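Local coordinates for protein prolyl 4-hydroxylase (Phytophthora capsici LT1534, PDB 6IUQ) that probably hydroxylates proline residues at the 4-position, as an iron(II)-dependent, 2-oxoglutarate-using oxygenase built on a double-stranded beta-helix core, at residues K165-L171 with L227-G233; C29-D33 with H126-Y130. One frame throughout, in Å; residues are numbered along the deposited sequence.

Interaction 1 of 2, residues K165-L171 with L227-G233; sequences KRKVTCL and LTIWLDG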
loop_
_atom_site.group_PDB
_atom_site.type_symbol
_atom_site.label_atom_id
_atom_site.label_comp_id
_atom_site.label_asym_id
_atom_site.label_seq_id
_atom_site.Cartn_x
_atom_site.Cartn_y
_atom_site.Cartn_z
ATOM N N LYS A 165 -2.999 7.626 10.746
ATOM C CA LYS A 165 -4.277 8.011 10.214
ATOM C C LYS A 165 -4.651 7.488 8.836
ATOM O O LYS A 165 -5.736 7.709 8.390
ATOM C CB LYS A 165 -4.327 9.543 10.164
ATOM C CG LYS A 165 -4.108 10.255 11.472
ATOM C CD LYS A 165 -5.095 9.766 12.502
ATOM C CE LYS A 165 -6.440 9.539 11.871
ATOM N NZ LYS A 165 -7.416 8.996 12.830
ATOM N N ARG A 166 -3.750 6.779 8.197
ATOM C CA ARG A 166 -3.956 6.285 6.838
ATOM C C ARG A 166 -5.067 5.267 6.719
ATOM O O ARG A 166 -5.169 4.335 7.512
ATOM C CB ARG A 166 -2.673 5.679 6.315
ATOM C CG ARG A 166 -1.570 6.677 6.146
ATOM C CD ARG A 166 -0.267 5.908 6.099
ATOM N NE ARG A 166 0.891 6.739 5.806
ATOM C CZ ARG A 166 2.138 6.282 5.800
ATOM N NH1 ARG A 166 2.389 4.992 6.074
ATOM N NH2 ARG A 166 3.133 7.113 5.505
ATOM N N LYS A 167 -5.905 5.467 5.709
ATOM C CA LYS A 167 -7.016 4.572 5.415
ATOM C C LYS A 167 -6.841 3.893 4.040
ATOM O O LYS A 167 -6.935 2.682 3.942
ATOM C CB LYS A 167 -8.342 5.345 5.463
ATOM C CG LYS A 167 -9.580 4.485 5.192
ATOM C CD LYS A 167 -9.591 3.323 6.170
ATOM C CE LYS A 167 -10.560 2.236 5.773
ATOM N NZ LYS A 167 -9.801 0.966 5.656
ATOM N N VAL A 168 -6.604 4.665 2.987
ATOM C CA VAL A 168 -6.384 4.113 1.646
ATOM C C VAL A 168 -4.977 4.367 1.126
ATOM O O VAL A 168 -4.488 5.493 1.166
ATOM C CB VAL A 168 -7.375 4.708 0.614
ATOM C CG1 VAL A 168 -7.111 4.127 -0.781
ATOM C CG2 VAL A 168 -8.806 4.452 1.056
ATOM N N THR A 169 -4.321 3.316 0.644
ATOM C CA THR A 169 -3.031 3.459 -0.007
ATOM C C THR A 169 -3.205 3.451 -1.517
ATOM O O THR A 169 -3.892 2.591 -2.063
ATOM C CB THR A 169 -2.068 2.332 0.391
ATOM O OG1 THR A 169 -1.831 2.384 1.810
ATOM C CG2 THR A 169 -0.758 2.467 -0.393
ATOM N N CYS A 170 -2.587 4.421 -2.186
ATOM C CA CYS A 170 -2.680 4.527 -3.629
ATOM C C CYS A 170 -1.295 4.581 -4.242
ATOM O O CYS A 170 -0.542 5.538 -4.032
ATOM C CB CYS A 170 -3.487 5.759 -4.038
ATOM S SG CYS A 170 -3.452 5.993 -5.842
ATOM N N LEU A 171 -0.963 3.537 -4.990
ATOM C CA LEU A 171 0.359 3.407 -5.590
ATOM C C LEU A 171 0.292 3.599 -7.100
ATOM O O LEU A 171 -0.480 2.929 -7.777
ATOM C CB LEU A 171 0.959 2.040 -5.244
ATOM C CG LEU A 171 1.260 1.777 -3.753
ATOM C CD1 LEU A 171 1.556 0.326 -3.507
ATOM C CD2 LEU A 171 2.463 2.575 -3.321
ATOM N N LEU A 227 5.055 6.386 -7.132
ATOM C CA LEU A 227 4.420 7.543 -6.520
ATOM C C LEU A 227 3.357 7.025 -5.572
ATOM O O LEU A 227 2.527 6.219 -5.958
ATOM C CB LEU A 227 3.837 8.463 -7.600
ATOM C CG LEU A 227 3.041 9.720 -7.260
ATOM C CD1 LEU A 227 3.216 10.730 -8.413
ATOM C CD2 LEU A 227 1.561 9.419 -7.039
ATOM N N THR A 228 3.391 7.467 -4.323
ATOM C CA THR A 228 2.418 7.003 -3.341
ATOM C C THR A 228 1.526 8.127 -2.847
ATOM O O THR A 228 2.008 9.174 -2.473
ATOM C CB THR A 228 3.109 6.369 -2.120
ATOM O OG1 THR A 228 4.023 5.367 -2.561
ATOM C CG2 THR A 228 2.073 5.746 -1.182
ATOM N N ILE A 229 0.222 7.896 -2.848
ATOM C CA ILE A 229 -0.726 8.800 -2.215
ATOM C C ILE A 229 -1.447 8.059 -1.091
ATOM O O ILE A 229 -1.958 6.945 -1.289
ATOM C CB ILE A 229 -1.767 9.336 -3.220
ATOM C CG1 ILE A 229 -1.087 10.076 -4.370
ATOM C CG2 ILE A 229 -2.758 10.245 -2.534
ATOM C CD1 ILE A 229 -2.041 10.417 -5.522
ATOM N N TRP A 230 -1.457 8.640 0.094
ATOM C CA TRP A 230 -2.198 8.067 1.200
ATOM C C TRP A 230 -3.350 8.967 1.543
ATOM O O TRP A 230 -3.179 10.169 1.677
ATOM C CB TRP A 230 -1.317 7.881 2.426
ATOM C CG TRP A 230 -0.480 6.652 2.397
ATOM C CD1 TRP A 230 -0.910 5.362 2.516
ATOM C CD2 TRP A 230 0.938 6.593 2.277
ATOM N NE1 TRP A 230 0.153 4.492 2.450
ATOM C CE2 TRP A 230 1.304 5.222 2.315
ATOM C CE3 TRP A 230 1.945 7.564 2.131
ATOM C CZ2 TRP A 230 2.633 4.795 2.213
ATOM C CZ3 TRP A 230 3.275 7.135 2.027
ATOM C CH2 TRP A 230 3.601 5.756 2.073
ATOM N N LEU A 231 -4.530 8.379 1.695
ATOM C CA LEU A 231 -5.696 9.136 2.118
ATOM C C LEU A 231 -6.068 8.779 3.552
ATOM O O LEU A 231 -6.272 7.600 3.873
ATOM C CB LEU A 231 -6.851 8.872 1.151
ATOM C CG LEU A 231 -6.501 9.246 -0.299
ATOM C CD1 LEU A 231 -7.698 9.141 -1.203
ATOM C CD2 LEU A 231 -5.853 10.659 -0.391
ATOM N N ASP A 232 -6.137 9.776 4.431
ATOM C CA ASP A 232 -6.480 9.502 5.836
ATOM C C ASP A 232 -7.979 9.324 6.076
ATOM O O ASP A 232 -8.802 9.891 5.373
ATOM C CB ASP A 232 -5.976 10.610 6.756
ATOM C CG ASP A 232 -4.465 10.727 6.770
ATOM O OD1 ASP A 232 -3.745 9.795 6.306
ATOM O OD2 ASP A 232 -3.996 11.773 7.272
ATOM N N GLY A 233 -8.324 8.531 7.087
ATOM C CA GLY A 233 -9.708 8.347 7.473
ATOM C C GLY A 233 -9.922 8.824 8.899
ATOM O O GLY A 233 -9.074 8.602 9.773
#
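In the double-stranded beta-helix core, strands 166-173 and 224-232 run antiparallel, and a classic beta bulge marks the end where Arg166 lies over Trp230. The bulge pairs two residues of one strand with a single residue of the other: Lys167 N reaches Leu231 O at 2.8 Å and Val168 N reaches the same oxygen at 3.1 Å. Beyond it the register is regular, with Ile229 N giving Cys170 O a nearly straight bond of 2.7 Å (173° at the hydrogen).

The main side-chain contact is the stack of Arg166 on the indole. With CG beside the backbone N (chi1 -66°) and the chain extended from CG to NE, the guanidinium lies flat over one ring face, its plane 10° from that of the indole. Arg166 CZ sits 3.6 Å from the centroid of the Trp230 six-membered ring, a cation-pi contact, while CD rests over the five-membered ring as a CH-pi contact. A long, flat cation suits this place because it can cover both rings. Thr169 OG1 comes to the indole edge, 3.0 Å from Trp230 NE1; both atoms hydrogen-bond to OD2 of the iron ligand Asp158, and Arg166 NH1 bonds to Asp158 O. On the other face of the sheet, Val168 CB meets Leu231 CB at 4.2 Å, and small Cys170 packs beside branched Ile229. Trp230 and Thr169 are thus second-shell residues that would help to orient the metal-binding carboxylate, and the indole is held between the Arg166 guanidinium and Thr228 CG2, which should restrict its tilt.

Interaction 2 of 2, residues C29-D33 with H126-Y130; sequences CDQLD and HLPQY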
loop_
_atom_site.group_PDB
_atom_site.type_symbol
_atom_site.label_atom_id
_atom_site.label_comp_id
_atom_site.label_asym_id
_atom_site.label_seq_id
_atom_site.Cartn_x
_atom_site.Cartn_y
_atom_site.Cartn_z
ATOM N N CYS A 29 -14.221 0.420 -6.693
ATOM C CA CYS A 29 -14.413 0.671 -5.271
ATOM C C CYS A 29 -15.033 -0.521 -4.554
ATOM O O CYS A 29 -14.660 -0.808 -3.418
ATOM C CB CYS A 29 -15.265 1.921 -5.052
ATOM S SG CYS A 29 -14.378 3.442 -5.506
ATOM N N ASP A 30 -15.959 -1.225 -5.200
ATOM C CA ASP A 30 -16.553 -2.407 -4.576
ATOM C C ASP A 30 -15.501 -3.496 -4.379
ATOM O O ASP A 30 -15.542 -4.227 -3.388
ATOM C CB ASP A 30 -17.710 -2.974 -5.405
ATOM C CG ASP A 30 -18.933 -2.067 -5.409
ATOM O OD1 ASP A 30 -19.041 -1.171 -4.529
ATOM O OD2 ASP A 30 -19.794 -2.264 -6.306
ATOM N N GLN A 31 -14.567 -3.611 -5.320
ATOM C CA GLN A 31 -13.505 -4.602 -5.184
ATOM C C GLN A 31 -12.539 -4.228 -4.067
ATOM O O GLN A 31 -12.121 -5.080 -3.285
ATOM C CB GLN A 31 -12.733 -4.782 -6.485
ATOM C CG GLN A 31 -11.968 -6.107 -6.481
ATOM C CD GLN A 31 -11.002 -6.276 -7.636
ATOM O OE1 GLN A 31 -11.411 -6.302 -8.809
ATOM N NE2 GLN A 31 -9.704 -6.417 -7.309
ATOM N N LEU A 32 -12.179 -2.947 -4.006
ATOM C CA LEU A 32 -11.301 -2.458 -2.958
ATOM C C LEU A 32 -11.904 -2.785 -1.601
ATOM O O LEU A 32 -11.246 -3.337 -0.714
ATOM C CB LEU A 32 -11.078 -0.951 -3.108
ATOM C CG LEU A 32 -10.452 -0.250 -1.904
ATOM C CD1 LEU A 32 -9.043 -0.792 -1.654
ATOM C CD2 LEU A 32 -10.429 1.273 -2.108
ATOM N N ASP A 33 -13.180 -2.472 -1.455
ATOM C CA ASP A 33 -13.869 -2.717 -0.208
ATOM C C ASP A 33 -14.022 -4.208 0.122
ATOM O O ASP A 33 -13.926 -4.606 1.280
ATOM C CB ASP A 33 -15.240 -2.075 -0.244
ATOM C CG ASP A 33 -15.914 -2.109 1.095
ATOM O OD1 ASP A 33 -15.299 -1.620 2.072
ATOM O OD2 ASP A 33 -17.044 -2.633 1.171
ATOM N N HIS A 126 -18.431 6.545 -3.536
ATOM C CA HIS A 126 -18.758 5.125 -3.518
ATOM C C HIS A 126 -18.522 4.459 -2.171
ATOM O O HIS A 126 -19.150 3.447 -1.875
ATOM C CB HIS A 126 -17.967 4.387 -4.593
ATOM C CG HIS A 126 -18.168 4.936 -5.969
ATOM N ND1 HIS A 126 -19.412 5.037 -6.556
ATOM C CD2 HIS A 126 -17.286 5.431 -6.869
ATOM C CE1 HIS A 126 -19.287 5.563 -7.762
ATOM N NE2 HIS A 126 -18.006 5.807 -7.979
ATOM N N LEU A 127 -17.635 5.025 -1.356
ATOM C CA LEU A 127 -17.346 4.472 -0.027
ATOM C C LEU A 127 -17.399 5.511 1.089
ATOM O O LEU A 127 -16.399 5.749 1.765
ATOM C CB LEU A 127 -15.978 3.805 -0.025
ATOM C CG LEU A 127 -15.805 2.687 -1.053
ATOM C CD1 LEU A 127 -14.355 2.331 -1.193
ATOM C CD2 LEU A 127 -16.624 1.474 -0.667
ATOM N N PRO A 128 -18.580 6.110 1.316
ATOM C CA PRO A 128 -18.729 7.178 2.315
ATOM C C PRO A 128 -18.316 6.733 3.714
ATOM O O PRO A 128 -17.914 7.555 4.527
ATOM C CB PRO A 128 -20.232 7.499 2.291
ATOM C CG PRO A 128 -20.801 6.801 1.116
ATOM C CD PRO A 128 -19.868 5.697 0.731
ATOM N N GLN A 129 -18.418 5.441 3.993
ATOM C CA GLN A 129 -18.159 4.956 5.341
ATOM C C GLN A 129 -16.697 5.119 5.775
ATOM O O GLN A 129 -16.411 5.091 6.973
ATOM C CB GLN A 129 -18.586 3.491 5.476
ATOM C CG GLN A 129 -17.920 2.501 4.529
ATOM C CD GLN A 129 -18.673 2.347 3.205
ATOM O OE1 GLN A 129 -19.312 3.278 2.718
ATOM N NE2 GLN A 129 -18.603 1.164 2.631
ATOM N N TYR A 130 -15.778 5.297 4.824
ATOM C CA TYR A 130 -14.359 5.414 5.173
ATOM C C TYR A 130 -14.043 6.791 5.751
ATOM O O TYR A 130 -12.998 6.981 6.376
ATOM C CB TYR A 130 -13.445 5.177 3.965
ATOM C CG TYR A 130 -13.429 3.776 3.390
ATOM C CD1 TYR A 130 -14.220 2.747 3.917
ATOM C CD2 TYR A 130 -12.592 3.481 2.316
ATOM C CE1 TYR A 130 -14.192 1.480 3.363
ATOM C CE2 TYR A 130 -12.575 2.223 1.750
ATOM C CZ TYR A 130 -13.368 1.235 2.273
ATOM O OH TYR A 130 -13.313 -0.002 1.697
#
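Leu127, just past the C-terminal end of helix 118-126, inserts its side chain against helix 26-35 and so joins these two helical elements at the side of the core. Its CB lies over the centre of the ring of Tyr130, the last residue of the short 3-10 turn 128-130, 4.0 Å above the plane. From there CG comes to 4.1 Å from Cys29 CB, and the two methyls divide the helix surface between them. Leu127 CD1 packs on Cys29 CB at 4.0 Å and on Leu32 CD2 at 4.2 Å, whereas CD2 turns to Asp33 CB at 3.8 Å. A branched leucine suits the spot because its fork can touch residues one helical turn apart.

Cys29 is small enough to let the chains come close: its CB is 3.7 Å from His126 CB, and its SG approaches the imidazole obliquely. Across the contact the polar element is Asp33, whose CG is anti to the backbone N (chi1 -171°), bringing the carboxylate to the phenol. The carboxylate plane is turned 49° from the Tyr130 ring. The tyrosine hydroxyl also bonds to Gln209, whose amide holds Leu32 O as well, so the phenol is tied both to helix 26-35 and to the end of strand 204-209. Tyr130 OH donates to the anti lone pair of Asp33 OD1, 2.6 Å away.

In the fold
Interaction 1 is a buried strand pairing near the centre of the chain, with the side chain of Trp230 about 5 Å from the bound iron(II) ion; interaction 2 is a partly buried junction, its centre about 16 Å from the centre of the chain. The first is held mainly by backbone bonds and a cation-pi stack, the second by methyl packing and one carboxylate-phenol bond. They meet at Tyr130 of 126-130, which packs against Lys167 CE and Val168 CG2 of 165-171 and makes a cation-pi contact with that lysine. Gln209 spans both, its OE1 bonding to Lys167 NZ and its NE2 to the phenol. Helix 118-126 is also common ground: Leu123 touches Leu231 in interaction 1 and both Cys29 and Leu32 in interaction 2.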